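Local coordinates for Fe(2+) transporter FeoB (Legionella pneumophila, PDB 3IBY), which probably carries ferrous iron across the bacterial inner membrane in a GTP-driven uptake system, this piece being the cytosolic domain that holds its GTPase, at residues V28-W31 and V36-K39. Numbering follows the deposited sequence.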
loop_
_atom_site.group_PDB
_atom_site.type_symbol
_atom_site.label_atom_id
_atom_site.label_comp_id
_atom_site.label_asym_id
_atom_site.label_seq_id
_atom_site.Cartn_x
_atom_site.Cartn_y
_atom_site.Cartn_z
ATOM N N VAL A 28 10.808 7.404 18.971
ATOM C CA VAL A 28 9.371 7.274 19.110
ATOM C C VAL A 28 8.804 8.602 19.598
ATOM O O VAL A 28 9.394 9.274 20.444
ATOM C CB VAL A 28 9.026 6.161 20.140
ATOM C CG1 VAL A 28 9.107 6.709 21.604
ATOM C CG2 VAL A 28 7.664 5.578 19.859
ATOM N N GLY A 29 7.661 8.986 19.054
ATOM C CA GLY A 29 6.856 10.072 19.623
ATOM C C GLY A 29 5.401 9.700 19.426
ATOM O O GLY A 29 5.108 8.578 19.078
ATOM N N ASN A 30 4.480 10.631 19.621
ATOM C CA ASN A 30 3.080 10.359 19.324
ATOM C C ASN A 30 2.805 10.906 17.955
ATOM O O ASN A 30 3.353 11.904 17.560
ATOM C CB ASN A 30 2.146 11.040 20.325
ATOM C CG ASN A 30 2.277 10.500 21.755
ATOM O OD1 ASN A 30 1.961 11.205 22.695
ATOM N ND2 ASN A 30 2.706 9.247 21.915
ATOM N N TRP A 31 1.962 10.240 17.204
ATOM C CA TRP A 31 1.367 10.878 16.077
ATOM C C TRP A 31 0.674 12.149 16.569
ATOM O O TRP A 31 0.366 12.291 17.729
ATOM C CB TRP A 31 0.374 9.936 15.453
ATOM C CG TRP A 31 1.030 8.876 14.675
ATOM C CD1 TRP A 31 1.311 7.617 15.100
ATOM C CD2 TRP A 31 1.516 8.969 13.339
ATOM N NE1 TRP A 31 1.932 6.912 14.110
ATOM C CE2 TRP A 31 2.056 7.715 13.008
ATOM C CE3 TRP A 31 1.550 9.990 12.393
ATOM C CZ2 TRP A 31 2.627 7.444 11.770
ATOM C CZ3 TRP A 31 2.105 9.718 11.154
ATOM C CH2 TRP A 31 2.634 8.447 10.852
ATOM N N VAL A 36 -1.463 7.215 19.785
ATOM C CA VAL A 36 -0.689 6.183 19.075
ATOM C C VAL A 36 0.740 6.675 18.847
ATOM O O VAL A 36 0.965 7.858 18.552
ATOM C CB VAL A 36 -1.326 5.765 17.709
ATOM C CG1 VAL A 36 -0.530 4.640 17.047
ATOM C CG2 VAL A 36 -2.756 5.340 17.881
ATOM N N GLU A 37 1.694 5.760 19.000
ATOM C CA GLU A 37 3.102 6.093 19.010
ATOM C C GLU A 37 3.566 6.106 17.605
ATOM O O GLU A 37 3.169 5.267 16.826
ATOM C CB GLU A 37 3.880 5.095 19.879
ATOM C CG GLU A 37 3.400 5.185 21.357
ATOM C CD GLU A 37 4.226 4.412 22.356
ATOM O OE1 GLU A 37 4.843 3.388 21.967
ATOM O OE2 GLU A 37 4.254 4.813 23.541
ATOM N N LYS A 38 4.358 7.093 17.234
ATOM C CA LYS A 38 4.886 7.143 15.867
ATOM C C LYS A 38 6.344 6.799 15.945
ATOM O O LYS A 38 7.020 7.252 16.846
ATOM C CB LYS A 38 4.662 8.541 15.305
ATOM C CG LYS A 38 5.266 8.852 13.978
ATOM C CD LYS A 38 5.081 10.341 13.645
ATOM C CE LYS A 38 5.723 10.741 12.292
ATOM N NZ LYS A 38 5.027 11.841 11.640
ATOM N N LYS A 39 6.846 5.995 15.025
ATOM C CA LYS A 39 8.286 5.696 15.012
ATOM C C LYS A 39 8.825 6.257 13.741
ATOM O O LYS A 39 8.258 6.013 12.659
ATOM C CB LYS A 39 8.556 4.204 15.039
ATOM C CG LYS A 39 8.499 3.529 16.448
ATOM C CD LYS A 39 7.100 2.978 16.813
ATOM C CE LYS A 39 7.184 1.688 17.687
ATOM N NZ LYS A 39 7.195 0.403 16.868
HETATM O O HOH W 1 4.363 4.551 13.593
#
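With CG of K38 anti to the backbone N (chi1 173°) and the rest of the chain extended, the lysine crosses one face of the W31 indole at about a right angle; the indole is itself turned back toward it by a chi1 of -76°. K38 CB sits 3.4 Å from the centroid of the five-membered ring, almost on its normal, a clear CH-pi contact. Farther out, K38 CG sits over the middle of the indole, 3.5 Å from W31 CE2. V36 meets the ring differently: its carbonyl lies near the ring plane at the edge, and its CG1 approaches W31 CD1.

Beneath this the backbones pair as an antiparallel hairpin. G29 and K38 form the hydrogen-bonded pair: G29 N donates to K38 O at 2.9 Å, while the return bond from K38 N to G29 O is modelled so short that its exact length is doubtful. Past the end of strand 26-30, W31 N donates to V36 O at 2.9 Å, across the turn. A water accepts from K39 N at 3.2 Å and, weakly, from W31 NE1. V28 CG2 comes 4.0 Å from K39 CD on the sheet face they share.

The hairpin makes up one edge of the G domain's mixed sheet, with 26-30 its outermost strand within this chain. W31 also packs on T53 of strand 48-54 and on I74 and S78 of helix 70-81. V36 and E37 belong to a predicted GTP-binding segment, so the hairpin flanks the turn that probably faces the nucleotide. The chemistry implies a join with two components: main-chain bonds set the register, while the aliphatic stem of a lysine covers an indole face and holds its ammonium, probably charged, above the rim of the six-membered ring near CZ3.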